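Local atomic coordinates of beta-glucoside phosphorylase BglX (Unidentified, PDB entry 5VQE), a protein that cleaves beta-glucosides as a family 3 glycoside phosphorylase, probably passing the glucosyl unit to inorganic phosphate. Residues I192-D198 with Y223-Y227; P147-D152 with R163-P169; P498-C502 with V520-K524. The contacts are given in a common frame with arbitrary orientation. Numbering follows the deposited sequence.

Interaction 1. Residues I192-D198 with Y223-Y227; sequences IKHFPGD and YGRIY. With G2F (2-deoxy-2-fluoro-alpha-D-glucopyranose), chain B.
Ile192-Lys193 lie in strand 191-195, which turns a corner at His194 and runs on through Phe195 into the loop to Asp198, with cis peptides before His194 and Pro196. Beside it lies one turn of helix 216-232, CA atoms being nearest for Gly197 with Tyr223 (6.4 Å) and Ile192 with Tyr227 (7.9 Å). Tyr223 (chi1 m) places CE1 3.5 Å from Gly197 CA, where a CB would clash, and its OH donates to Asp198 O at 2.6 Å. Such packing of a helix on a parallel strand fits the TIM-barrel-like family 3 N-terminal domain; on the strand's far side Lys193 NZ bonds O3 and O4 of G2F (3.0 Å each), Tyr145 O and, as a salt bridge, Glu146, and His194 NE2 is 2.8 Å from O3, while His194 ND1 is held by Asp150. One turn on, Tyr227 (chi1 m) offers a ring face to the edge of Phe195 (chi1 t; centroids 5.3 Å, planes 80°), with Tyr227 CD2 3.7 Å from Ile192 CD1.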
ATOM      1  N   ILE A 192       6.913   0.680   8.305  1.00 11.07           N
ATOM      2  CA  ILE A 192       7.515  -0.172   7.285  1.00 11.05           C
ATOM      3  C   ILE A 192       6.823  -1.529   7.291  1.00  8.69           C
ATOM      4  O   ILE A 192       6.609  -2.129   8.353  1.00 10.37           O
ATOM      5  CB  ILE A 192       9.035  -0.298   7.489  1.00  9.71           C
ATOM      6  CG1 ILE A 192       9.396  -0.713   8.924  1.00 10.79           C
ATOM      7  CG2 ILE A 192       9.717   1.011   7.087  1.00 10.67           C
ATOM      8  CD1 ILE A 192      10.912  -0.913   9.138  1.00 14.26           C
ATOM      9  N   LYS A 193       6.453  -2.003   6.098  1.00 10.45           N
ATOM     10  CA  LYS A 193       5.696  -3.237   5.905  1.00 11.36           C
ATOM     11  C   LYS A 193       6.123  -3.841   4.574  1.00 10.88           C
ATOM     12  O   LYS A 193       6.684  -3.143   3.727  1.00  8.74           O
ATOM     13  CB  LYS A 193       4.180  -2.968   5.947  1.00 10.66           C
ATOM     14  CG  LYS A 193       3.633  -2.122   4.792  1.00  9.67           C
ATOM     15  CD  LYS A 193       2.157  -1.777   5.010  1.00 11.20           C
ATOM     16  CE  LYS A 193       1.516  -1.183   3.770  1.00 10.73           C
ATOM     17  NZ  LYS A 193       0.125  -0.674   4.003  1.00 11.96           N
ATOM     18  N   HIS A 194       5.876  -5.141   4.364  1.00 10.46           N
ATOM     19  CA  HIS A 194       5.216  -6.089   5.263  1.00 13.54           C
ATOM     20  C   HIS A 194       6.240  -7.109   5.789  1.00 11.88           C
ATOM     21  O   HIS A 194       6.735  -7.934   5.032  1.00 10.14           O
ATOM     22  CB  HIS A 194       4.103  -6.840   4.523  1.00  9.30           C
ATOM     23  CG  HIS A 194       3.074  -5.950   3.890  1.00 12.21           C
ATOM     24  ND1 HIS A 194       3.208  -5.447   2.612  1.00 11.79           N
ATOM     25  CD2 HIS A 194       1.885  -5.493   4.349  1.00 12.52           C
ATOM     26  CE1 HIS A 194       2.151  -4.709   2.315  1.00 11.79           C
ATOM     27  NE2 HIS A 194       1.329  -4.724   3.349  1.00 12.05           N
ATOM     28  N   PHE A 195       6.558  -7.049   7.058  1.00  9.46           N
ATOM     29  CA  PHE A 195       7.628  -7.875   7.601  1.00 10.83           C
ATOM     30  C   PHE A 195       7.129  -9.306   7.804  1.00 12.08           C
ATOM     31  O   PHE A 195       6.013  -9.509   8.294  1.00 10.93           O
ATOM     32  CB  PHE A 195       8.109  -7.275   8.915  1.00  9.42           C
ATOM     33  CG  PHE A 195       9.086  -8.136   9.674  1.00 11.37           C
ATOM     34  CD1 PHE A 195       8.645  -8.985  10.670  1.00 11.00           C
ATOM     35  CD2 PHE A 195      10.451  -8.050   9.426  1.00 11.44           C
ATOM     36  CE1 PHE A 195       9.536  -9.766  11.379  1.00 13.17           C
ATOM     37  CE2 PHE A 195      11.346  -8.836  10.135  1.00 12.09           C
ATOM     38  CZ  PHE A 195      10.882  -9.692  11.106  1.00 10.21           C
ATOM     39  N   PRO A 196       7.940 -10.331   7.480  1.00  8.59           N
ATOM     40  CA  PRO A 196       9.349 -10.371   7.084  1.00  9.29           C
ATOM     41  C   PRO A 196       9.644 -10.180   5.600  1.00 13.64           C
ATOM     42  O   PRO A 196      10.798 -10.355   5.203  1.00 13.76           O
ATOM     43  CB  PRO A 196       9.771 -11.777   7.526  1.00 11.95           C
ATOM     44  CG  PRO A 196       8.577 -12.584   7.282  1.00 11.46           C
ATOM     45  CD  PRO A 196       7.434 -11.687   7.740  1.00 12.77           C
ATOM     46  N   GLY A 197       8.636  -9.852   4.796  1.00 12.76           N
ATOM     47  CA  GLY A 197       8.890  -9.418   3.439  1.00 12.60           C
ATOM     48  C   GLY A 197       8.074 -10.116   2.377  1.00 12.06           C
ATOM     49  O   GLY A 197       8.294 -11.295   2.085  1.00 13.00           O
ATOM     50  N   ASP A 198       7.139  -9.395   1.765  1.00 10.19           N
ATOM     51  CA  ASP A 198       6.437  -9.968   0.635  1.00 12.00           C
ATOM     52  C   ASP A 198       7.274  -9.813  -0.636  1.00 13.62           C
ATOM     53  O   ASP A 198       8.252  -9.055  -0.690  1.00 14.16           O
ATOM     54  CB  ASP A 198       5.066  -9.322   0.457  1.00 13.96           C
ATOM     55  CG  ASP A 198       4.026 -10.310  -0.044  1.00 17.58           C
ATOM     56  OD1 ASP A 198       4.423 -11.309  -0.689  1.00 12.83           O
ATOM     57  OD2 ASP A 198       2.822 -10.111   0.230  1.00 16.29           O
ATOM     58  N   TYR A 223      16.072  -8.558   2.118  1.00 14.33           N
ATOM     59  CA  TYR A 223      15.081  -7.990   3.035  1.00 14.39           C
ATOM     60  C   TYR A 223      15.733  -7.474   4.313  1.00 11.32           C
ATOM     61  O   TYR A 223      15.428  -6.367   4.774  1.00 13.74           O
ATOM     62  CB  TYR A 223      14.004  -9.030   3.359  1.00 12.91           C
ATOM     63  CG  TYR A 223      13.094  -9.280   2.190  1.00 13.15           C
ATOM     64  CD1 TYR A 223      11.960  -8.501   1.986  1.00 16.11           C
ATOM     65  CD2 TYR A 223      13.385 -10.267   1.257  1.00 15.90           C
ATOM     66  CE1 TYR A 223      11.132  -8.721   0.895  1.00 13.20           C
ATOM     67  CE2 TYR A 223      12.560 -10.485   0.168  1.00 13.18           C
ATOM     68  CZ  TYR A 223      11.439  -9.707  -0.005  1.00 13.10           C
ATOM     69  OH  TYR A 223      10.621  -9.925  -1.091  1.00 14.45           O
ATOM     70  N   GLY A 224      16.628  -8.260   4.909  1.00 12.22           N
ATOM     71  CA  GLY A 224      17.270  -7.822   6.137  1.00 12.44           C
ATOM     72  C   GLY A 224      18.042  -6.527   5.961  1.00 12.61           C
ATOM     73  O   GLY A 224      18.014  -5.652   6.830  1.00 15.17           O
ATOM     74  N   ARG A 225      18.723  -6.377   4.824  1.00 12.16           N
ATOM     75  CA  ARG A 225      19.439  -5.138   4.546  1.00 13.49           C
ATOM     76  C   ARG A 225      18.494  -3.946   4.501  1.00 12.45           C
ATOM     77  O   ARG A 225      18.816  -2.871   5.018  1.00 10.73           O
ATOM     78  CB  ARG A 225      20.188  -5.265   3.223  1.00 16.56           C
ATOM     79  CG  ARG A 225      21.018  -4.052   2.848  1.00 20.30           C
ATOM     80  CD  ARG A 225      21.736  -4.294   1.529  1.00 20.98           C
ATOM     81  NE  ARG A 225      22.389  -3.093   1.019  1.00 22.41           N
ATOM     82  CZ  ARG A 225      23.601  -2.682   1.387  1.00 26.11           C
ATOM     83  NH1 ARG A 225      24.302  -3.368   2.278  1.00 24.83           N
ATOM     84  NH2 ARG A 225      24.113  -1.576   0.869  1.00 29.60           N
ATOM     85  N   ILE A 226      17.325  -4.115   3.883  1.00 13.43           N
ATOM     86  CA  ILE A 226      16.360  -3.020   3.779  1.00 11.91           C
ATOM     87  C   ILE A 226      15.784  -2.681   5.148  1.00 10.86           C
ATOM     88  O   ILE A 226      15.747  -1.511   5.554  1.00 11.70           O
ATOM     89  CB  ILE A 226      15.247  -3.386   2.779  1.00 11.04           C
ATOM     90  CG1 ILE A 226      15.840  -3.632   1.391  1.00 11.52           C
ATOM     91  CG2 ILE A 226      14.195  -2.285   2.722  1.00 10.81           C
ATOM     92  CD1 ILE A 226      14.844  -4.176   0.404  1.00 16.93           C
ATOM     93  N   TYR A 227      15.307  -3.691   5.875  1.00 10.27           N
ATOM     94  CA  TYR A 227      14.760  -3.423   7.201  1.00 10.50           C
ATOM     95  C   TYR A 227      15.789  -2.734   8.092  1.00 12.50           C
ATOM     96  O   TYR A 227      15.474  -1.742   8.758  1.00 10.79           O
ATOM     97  CB  TYR A 227      14.236  -4.719   7.826  1.00 11.42           C
ATOM     98  CG  TYR A 227      12.831  -4.985   7.353  1.00 12.90           C
ATOM     99  CD1 TYR A 227      12.586  -5.781   6.241  1.00 12.67           C
ATOM    100  CD2 TYR A 227      11.747  -4.375   7.979  1.00 14.89           C
ATOM    101  CE1 TYR A 227      11.302  -5.986   5.787  1.00 15.71           C
ATOM    102  CE2 TYR A 227      10.458  -4.582   7.532  1.00 12.94           C
ATOM    103  CZ  TYR A 227      10.243  -5.374   6.436  1.00 11.59           C
ATOM    104  OH  TYR A 227       8.962  -5.563   5.989  1.00 12.26           O
TER
HETATM  105  C1  G2F B 601      -3.005  -5.686   6.101  1.00 13.43           C
HETATM  106  C2  G2F B 601      -2.270  -5.257   4.790  1.00 16.96           C
HETATM  107  C3  G2F B 601      -1.525  -3.919   5.073  1.00 11.41           C
HETATM  108  C4  G2F B 601      -2.558  -2.879   5.607  1.00 13.57           C
HETATM  109  C5  G2F B 601      -3.228  -3.472   6.893  1.00 12.95           C
HETATM  110  C6  G2F B 601      -4.343  -2.497   7.446  1.00 13.96           C
HETATM  111  O3  G2F B 601      -1.068  -3.419   3.844  1.00 11.73           O
HETATM  112  O4  G2F B 601      -1.839  -1.744   6.010  1.00  9.24           O
HETATM  113  O5  G2F B 601      -3.883  -4.678   6.539  1.00 12.31           O
HETATM  114  O6  G2F B 601      -5.216  -2.184   6.398  1.00 14.50           O
HETATM  115  F2  G2F B 601      -1.364  -6.196   4.439  1.00 13.36           F

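Interaction 2. Residues P147-D152 with R163-P169; sequences PIIDID and RTYGSDP
Neither segment is regular helix or strand; CA atoms approach to 6.0 Å at Ile148-Thr164 and 4.5 Å at Asp152-Ser167. One direct hydrogen bond joins them, Asp152 N to Gly166 O (3.0 Å, 169°). Gly166 (phi/psi 100/-153) could not carry a CB without jamming the preceding carbonyl. Ile148 (mt) is central, its CD1 3.7 Å from Arg163 CB. Arg163 (chi1-3 mtp) bends its guanidinium over Ile148 CD1; its NH2 bonds the bound sugar and its NE pairs with Glu94. Thr164 (chi1 p) accepts Gly166 N on OG1 at 3.0 Å, an ST turn. Ordered waters bridge the segments: water 1 donates to Ile148 O and Asp150 O (2.8 Å each) and accepts from Tyr165 N (2.9 Å); water 2 donates to Ile148 O (3.0 Å) and Arg163 O (2.6 Å). Ile151 (mt) sets CD1 4.1 Å from Pro169 CG, where helix 169-184 starts, touching Ile172 there and Tyr223 and Ile226 of helix 216-232; Tyr165 (chi1 m) leans on helix 113-119, and Ile148 borders strand 191-195.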
ATOM      1  N   PRO A 147       5.900   3.342   4.576  1.00 10.11           N
ATOM      2  CA  PRO A 147       6.031   2.772   3.235  1.00 12.47           C
ATOM      3  C   PRO A 147       6.192   1.263   3.155  1.00 13.92           C
ATOM      4  O   PRO A 147       6.663   0.588   4.067  1.00 10.96           O
ATOM      5  CB  PRO A 147       7.302   3.436   2.717  1.00 12.81           C
ATOM      6  CG  PRO A 147       8.160   3.498   3.937  1.00 11.74           C
ATOM      7  CD  PRO A 147       7.206   3.810   5.081  1.00 10.51           C
ATOM      8  N   ILE A 148       5.786   0.757   2.003  1.00 11.20           N
ATOM      9  CA  ILE A 148       5.976  -0.639   1.641  1.00 10.43           C
ATOM     10  C   ILE A 148       7.413  -0.828   1.185  1.00 11.03           C
ATOM     11  O   ILE A 148       7.855  -0.199   0.215  1.00 10.13           O
ATOM     12  CB  ILE A 148       4.987  -1.051   0.543  1.00  9.98           C
ATOM     13  CG1 ILE A 148       3.569  -1.062   1.126  1.00 12.00           C
ATOM     14  CG2 ILE A 148       5.338  -2.424  -0.043  1.00 10.13           C
ATOM     15  CD1 ILE A 148       2.485  -1.167   0.100  1.00 13.71           C
ATOM     16  N   ILE A 149       8.143  -1.691   1.886  1.00  8.70           N
ATOM     17  CA  ILE A 149       9.526  -1.985   1.534  1.00  9.51           C
ATOM     18  C   ILE A 149       9.646  -3.455   1.162  1.00 10.06           C
ATOM     19  O   ILE A 149      10.718  -4.055   1.287  1.00 11.87           O
ATOM     20  CB  ILE A 149      10.493  -1.598   2.669  1.00 11.67           C
ATOM     21  CG1 ILE A 149      10.106  -2.280   3.986  1.00 11.75           C
ATOM     22  CG2 ILE A 149      10.529  -0.085   2.813  1.00 10.75           C
ATOM     23  CD1 ILE A 149      11.153  -2.104   5.081  1.00 11.95           C
ATOM     24  N   ASP A 150       8.550  -4.041   0.684  1.00 12.90           N
ATOM     25  CA  ASP A 150       8.632  -5.320  -0.004  1.00 11.89           C
ATOM     26  C   ASP A 150       9.435  -5.169  -1.287  1.00 14.77           C
ATOM     27  O   ASP A 150       9.502  -4.092  -1.883  1.00 11.50           O
ATOM     28  CB  ASP A 150       7.242  -5.846  -0.352  1.00 13.08           C
ATOM     29  CG  ASP A 150       6.368  -6.049   0.864  1.00 14.52           C
ATOM     30  OD1 ASP A 150       6.907  -6.434   1.921  1.00 11.31           O
ATOM     31  OD2 ASP A 150       5.139  -5.842   0.745  1.00 13.98           O
ATOM     32  N   ILE A 151      10.041  -6.274  -1.714  1.00 12.25           N
ATOM     33  CA  ILE A 151      10.811  -6.336  -2.953  1.00 12.07           C
ATOM     34  C   ILE A 151       9.957  -7.066  -3.974  1.00 12.64           C
ATOM     35  O   ILE A 151       9.479  -8.171  -3.704  1.00 12.42           O
ATOM     36  CB  ILE A 151      12.153  -7.064  -2.742  1.00 11.18           C
ATOM     37  CG1 ILE A 151      12.983  -6.397  -1.646  1.00 12.46           C
ATOM     38  CG2 ILE A 151      12.938  -7.121  -4.044  1.00 15.46           C
ATOM     39  CD1 ILE A 151      14.178  -7.229  -1.195  1.00 14.43           C
ATOM     40  N   ASP A 152       9.767  -6.464  -5.150  1.00 12.21           N
ATOM     41  CA  ASP A 152       8.943  -7.074  -6.198  1.00 16.20           C
ATOM     42  C   ASP A 152       9.766  -8.093  -6.991  1.00 17.48           C
ATOM     43  O   ASP A 152       9.948  -7.991  -8.205  1.00 17.21           O
ATOM     44  CB  ASP A 152       8.365  -5.995  -7.109  1.00 17.09           C
ATOM     45  CG  ASP A 152       7.182  -6.484  -7.933  1.00 18.53           C
ATOM     46  OD1 ASP A 152       6.510  -7.448  -7.513  1.00 14.28           O
ATOM     47  OD2 ASP A 152       6.907  -5.881  -9.001  1.00 16.64           O
ATOM     48  N   ARG A 163       2.567  -1.611  -5.778  1.00 12.33           N
ATOM     49  CA  ARG A 163       2.626  -1.090  -4.417  1.00 11.33           C
ATOM     50  C   ARG A 163       4.055  -0.967  -3.909  1.00 11.93           C
ATOM     51  O   ARG A 163       4.274  -0.337  -2.865  1.00 11.36           O
ATOM     52  CB  ARG A 163       1.818  -1.979  -3.468  1.00 12.35           C
ATOM     53  CG  ARG A 163       0.318  -2.018  -3.763  1.00 15.45           C
ATOM     54  CD  ARG A 163      -0.377  -3.029  -2.867  1.00 14.12           C
ATOM     55  NE  ARG A 163      -0.574  -2.541  -1.506  1.00 16.34           N
ATOM     56  CZ  ARG A 163      -0.739  -3.326  -0.446  1.00 18.30           C
ATOM     57  NH1 ARG A 163      -0.716  -4.650  -0.581  1.00 17.19           N
ATOM     58  NH2 ARG A 163      -0.911  -2.791   0.753  1.00 16.76           N
ATOM     59  N   THR A 164       5.019  -1.553  -4.610  1.00 10.08           N
ATOM     60  CA  THR A 164       6.423  -1.504  -4.236  1.00 11.16           C
ATOM     61  C   THR A 164       7.157  -0.456  -5.063  1.00 12.64           C
ATOM     62  O   THR A 164       6.660   0.052  -6.071  1.00 12.28           O
ATOM     63  CB  THR A 164       7.107  -2.864  -4.439  1.00 12.58           C
ATOM     64  OG1 THR A 164       7.361  -3.071  -5.835  1.00 14.40           O
ATOM     65  CG2 THR A 164       6.266  -4.011  -3.904  1.00 12.63           C
ATOM     66  N   TYR A 165       8.376  -0.150  -4.623  1.00 11.35           N
ATOM     67  CA  TYR A 165       9.320   0.640  -5.392  1.00 10.39           C
ATOM     68  C   TYR A 165      10.147  -0.224  -6.339  1.00 16.21           C
ATOM     69  O   TYR A 165      11.244   0.175  -6.748  1.00 13.51           O
ATOM     70  CB  TYR A 165      10.236   1.436  -4.453  1.00 10.58           C
ATOM     71  CG  TYR A 165       9.490   2.441  -3.612  1.00 13.27           C
ATOM     72  CD1 TYR A 165       8.819   3.506  -4.199  1.00 11.67           C
ATOM     73  CD2 TYR A 165       9.445   2.323  -2.230  1.00 13.28           C
ATOM     74  CE1 TYR A 165       8.123   4.422  -3.436  1.00 12.91           C
ATOM     75  CE2 TYR A 165       8.750   3.242  -1.458  1.00 14.94           C
ATOM     76  CZ  TYR A 165       8.090   4.282  -2.069  1.00 14.78           C
ATOM     77  OH  TYR A 165       7.395   5.187  -1.307  1.00 16.74           O
ATOM     78  N   GLY A 166       9.636  -1.395  -6.701  1.00 13.63           N
ATOM     79  CA  GLY A 166      10.285  -2.235  -7.683  1.00 15.33           C
ATOM     80  C   GLY A 166      11.089  -3.355  -7.064  1.00 16.27           C
ATOM     81  O   GLY A 166      10.798  -3.798  -5.950  1.00 13.73           O
ATOM     82  N   SER A 167      12.115  -3.816  -7.775  1.00 10.53           N
ATOM     83  CA  SER A 167      12.825  -5.029  -7.399  1.00 17.16           C
ATOM     84  C   SER A 167      14.275  -4.785  -7.003  1.00 17.96           C
ATOM     85  O   SER A 167      15.000  -5.752  -6.757  1.00 20.10           O
ATOM     86  CB  SER A 167      12.763  -6.038  -8.547  1.00 18.88           C
ATOM     87  OG  SER A 167      13.346  -5.503  -9.724  1.00 20.93           O
ATOM     88  N   ASP A 168      14.723  -3.529  -6.930  1.00 16.74           N
ATOM     89  CA  ASP A 168      16.104  -3.240  -6.562  1.00 17.38           C
ATOM     90  C   ASP A 168      16.186  -2.774  -5.115  1.00 16.09           C
ATOM     91  O   ASP A 168      15.702  -1.673  -4.799  1.00 13.48           O
ATOM     92  CB  ASP A 168      16.704  -2.182  -7.485  1.00 19.48           C
ATOM     93  CG  ASP A 168      18.143  -1.850  -7.120  1.00 25.72           C
ATOM     94  OD1 ASP A 168      19.000  -2.751  -7.191  1.00 34.52           O
ATOM     95  OD2 ASP A 168      18.419  -0.696  -6.736  1.00 25.46           O
ATOM     96  N   PRO A 169      16.810  -3.536  -4.216  1.00 17.06           N
ATOM     97  CA  PRO A 169      16.859  -3.114  -2.807  1.00 16.48           C
ATOM     98  C   PRO A 169      17.427  -1.723  -2.585  1.00 16.15           C
ATOM     99  O   PRO A 169      16.950  -1.002  -1.705  1.00 14.56           O
ATOM    100  CB  PRO A 169      17.736  -4.197  -2.168  1.00 14.82           C
ATOM    101  CG  PRO A 169      17.443  -5.397  -2.964  1.00 17.18           C
ATOM    102  CD  PRO A 169      17.297  -4.917  -4.382  1.00 17.39           C
TER
HETATM  103  O   HOH W   1       9.041  -1.343  -2.015  1.00 10.40           O
HETATM  104  O   HOH W   2       6.167   1.191  -1.898  1.00 13.39           O
HETATM  105  O   HOH W   3       5.758   3.231  -0.084  1.00 20.29           O

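Interaction 3. Residues P498-C502 with V520-K524; sequences PKFVC and VPMVK
Two loops meet at one end of the strands of a mixed six-stranded sheet, one just before strand 506-510 and the other just before the adjacent, parallel strand 525-528. Residues 520-524 open with a type I beta turn, Val520 to Val523, closed by Val523 N to Val520 O at 3.1 Å. Pro498 is the main bump: with its CA-to-CB bond toward the turn, the ring enters a hollow walled by Val520, Met522 and Val523. Its CG is 3.6 Å from Val520 CG1, its CB 3.9 Å from Val523 CG2, and the same CB 4.2 Å from Met522 SD. Met522 (chi1 p, then m and m) folds its chain back across this gap, so that its CG approaches both Pro498 O (3.4 Å) and Val501 CG1 (3.8 Å). Val501 (chi1 m) is the second bump, its CA 6.6 Å from that of Val523 and its CG2 3.8 Å from Met522 O. The side chains of Pro498, Val501, Val520 and Val523 also touch strand 506-510, through Thr506 or Phe508. No hydrogen bond crosses the interface, so shape and apolar contact define it. Lys524 extends its side chain until CE lies 4.1 Å from Val501 O.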
ATOM      1  N   PRO A 498      -4.687  -8.921 -28.478  1.00 20.64           N
ATOM      2  CA  PRO A 498      -3.951  -8.376 -29.641  1.00 22.60           C
ATOM      3  C   PRO A 498      -3.622  -9.465 -30.653  1.00 20.34           C
ATOM      4  O   PRO A 498      -2.480  -9.888 -30.841  1.00 26.10           O
ATOM      5  CB  PRO A 498      -2.699  -7.771 -28.988  1.00 21.08           C
ATOM      6  CG  PRO A 498      -2.944  -7.796 -27.511  1.00 19.61           C
ATOM      7  CD  PRO A 498      -3.847  -8.933 -27.275  1.00 18.87           C
ATOM      8  N   LYS A 499      -4.649  -9.952 -31.338  1.00 18.03           N
ATOM      9  CA  LYS A 499      -4.497 -11.148 -32.146  1.00 23.56           C
ATOM     10  C   LYS A 499      -4.195 -10.856 -33.611  1.00 20.17           C
ATOM     11  O   LYS A 499      -4.021 -11.800 -34.388  1.00 20.60           O
ATOM     12  CB  LYS A 499      -5.756 -12.007 -32.024  1.00 24.34           C
ATOM     13  CG  LYS A 499      -6.955 -11.493 -32.797  1.00 21.64           C
ATOM     14  CD  LYS A 499      -8.196 -12.337 -32.498  1.00 23.12           C
ATOM     15  CE  LYS A 499      -7.975 -13.789 -32.890  1.00 27.46           C
ATOM     16  NZ  LYS A 499      -9.195 -14.611 -32.725  1.00 25.33           N
ATOM     17  N   PHE A 500      -4.091  -9.585 -34.000  1.00 19.90           N
ATOM     18  CA  PHE A 500      -3.847  -9.208 -35.386  1.00 17.95           C
ATOM     19  C   PHE A 500      -2.682  -8.230 -35.497  1.00 20.36           C
ATOM     20  O   PHE A 500      -2.675  -7.348 -36.362  1.00 17.36           O
ATOM     21  CB  PHE A 500      -5.109  -8.608 -36.010  1.00 16.81           C
ATOM     22  CG  PHE A 500      -6.306  -9.525 -35.970  1.00 17.28           C
ATOM     23  CD1 PHE A 500      -6.311 -10.713 -36.683  1.00 16.27           C
ATOM     24  CD2 PHE A 500      -7.434  -9.187 -35.242  1.00 16.73           C
ATOM     25  CE1 PHE A 500      -7.413 -11.556 -36.652  1.00 19.40           C
ATOM     26  CE2 PHE A 500      -8.528 -10.018 -35.210  1.00 19.17           C
ATOM     27  CZ  PHE A 500      -8.518 -11.209 -35.917  1.00 19.06           C
ATOM     28  N   VAL A 501      -1.656  -8.395 -34.656  1.00 18.52           N
ATOM     29  CA  VAL A 501      -0.564  -7.417 -34.602  1.00 16.27           C
ATOM     30  C   VAL A 501       0.243  -7.351 -35.897  1.00 19.66           C
ATOM     31  O   VAL A 501       0.923  -6.349 -36.139  1.00 20.34           O
ATOM     32  CB  VAL A 501       0.378  -7.705 -33.412  1.00 16.79           C
ATOM     33  CG1 VAL A 501      -0.371  -7.528 -32.085  1.00 18.69           C
ATOM     34  CG2 VAL A 501       1.004  -9.103 -33.519  1.00 19.33           C
ATOM     35  N   CYS A 502       0.198  -8.384 -36.740  1.00 16.19           N
ATOM     36  CA  CYS A 502       0.887  -8.352 -38.022  1.00 16.95           C
ATOM     37  C   CYS A 502       0.005  -7.835 -39.148  1.00 18.27           C
ATOM     38  O   CYS A 502       0.505  -7.618 -40.257  1.00 20.42           O
ATOM     39  CB  CYS A 502       1.393  -9.748 -38.383  1.00 20.24           C
ATOM     40  SG  CYS A 502       2.578 -10.395 -37.209  1.00 26.85           S
ATOM     41  N   VAL A 520       0.800 -10.464 -23.414  1.00 24.19           N
ATOM     42  CA  VAL A 520       0.737  -9.931 -24.777  1.00 21.20           C
ATOM     43  C   VAL A 520       2.154  -9.819 -25.332  1.00 22.70           C
ATOM     44  O   VAL A 520       2.570  -8.740 -25.782  1.00 21.35           O
ATOM     45  CB  VAL A 520      -0.006  -8.584 -24.823  1.00 20.46           C
ATOM     46  CG1 VAL A 520      -1.439  -8.757 -24.328  1.00 24.06           C
ATOM     47  CG2 VAL A 520       0.704  -7.499 -23.997  1.00 24.99           C
ATOM     48  N   PRO A 521       2.919 -10.911 -25.356  1.00 24.08           N
ATOM     49  CA  PRO A 521       4.302 -10.822 -25.847  1.00 21.18           C
ATOM     50  C   PRO A 521       4.406 -10.492 -27.323  1.00 23.74           C
ATOM     51  O   PRO A 521       5.464 -10.026 -27.759  1.00 22.22           O
ATOM     52  CB  PRO A 521       4.866 -12.217 -25.549  1.00 22.27           C
ATOM     53  CG  PRO A 521       3.673 -13.103 -25.593  1.00 22.36           C
ATOM     54  CD  PRO A 521       2.553 -12.291 -24.996  1.00 27.94           C
ATOM     55  N   MET A 522       3.344 -10.719 -28.103  1.00 21.64           N
ATOM     56  CA  MET A 522       3.347 -10.403 -29.528  1.00 21.11           C
ATOM     57  C   MET A 522       3.359  -8.903 -29.803  1.00 18.99           C
ATOM     58  O   MET A 522       3.652  -8.494 -30.933  1.00 16.54           O
ATOM     59  CB  MET A 522       2.123 -11.038 -30.196  1.00 21.31           C
ATOM     60  CG  MET A 522       0.767 -10.380 -29.858  1.00 19.91           C
ATOM     61  SD  MET A 522       0.167 -10.673 -28.179  1.00 21.32           S
ATOM     62  CE  MET A 522      -0.437 -12.353 -28.299  1.00 17.20           C
ATOM     63  N   VAL A 523       3.030  -8.083 -28.805  1.00 20.05           N
ATOM     64  CA  VAL A 523       2.911  -6.643 -29.001  1.00 18.26           C
ATOM     65  C   VAL A 523       4.289  -6.055 -29.260  1.00 15.86           C
ATOM     66  O   VAL A 523       5.270  -6.402 -28.588  1.00 17.51           O
ATOM     67  CB  VAL A 523       2.234  -6.006 -27.774  1.00 18.25           C
ATOM     68  CG1 VAL A 523       2.483  -4.516 -27.703  1.00 23.12           C
ATOM     69  CG2 VAL A 523       0.720  -6.275 -27.805  1.00 15.03           C
ATOM     70  N   LYS A 524       4.366  -5.151 -30.239  1.00 16.62           N
ATOM     71  CA  LYS A 524       5.635  -4.586 -30.680  1.00 18.06           C
ATOM     72  C   LYS A 524       5.940  -3.232 -30.052  1.00 18.23           C
ATOM     73  O   LYS A 524       7.108  -2.825 -30.040  1.00 22.60           O
ATOM     74  CB  LYS A 524       5.648  -4.432 -32.211  1.00 20.93           C
ATOM     75  CG  LYS A 524       5.358  -5.714 -32.996  1.00 23.77           C
ATOM     76  CD  LYS A 524       5.573  -5.489 -34.498  1.00 29.95           C
ATOM     77  CE  LYS A 524       4.974  -6.598 -35.365  1.00 37.75           C
ATOM     78  NZ  LYS A 524       5.383  -7.965 -34.933  1.00 43.17           N
TER

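How the interactions relate
Interactions 1 and 2 are neighbouring buried contacts of the family 3 N-terminal domain, their centres 9 Å apart. They touch directly: Asp150 OD2 lies 2.7 Å from His194 ND1, a probable hydrogen bond, and Ile149 N lies 2.8 Å from Lys193 O, likewise. Both supply residues to the sugar site, Lys193 and His194 from the first and Arg163 from the second. Their chemistry differs: interaction 1 joins a strand to a helix through aromatic rings, whereas interaction 2 joins two loops through one backbone hydrogen bond, isoleucine side chains and bridging waters. Interaction 3, with centres 38 and 30 Å from theirs, is partly buried, between two loops leading into strands of a different sheet, takes no part in the pocket, and relies on apolar side chains.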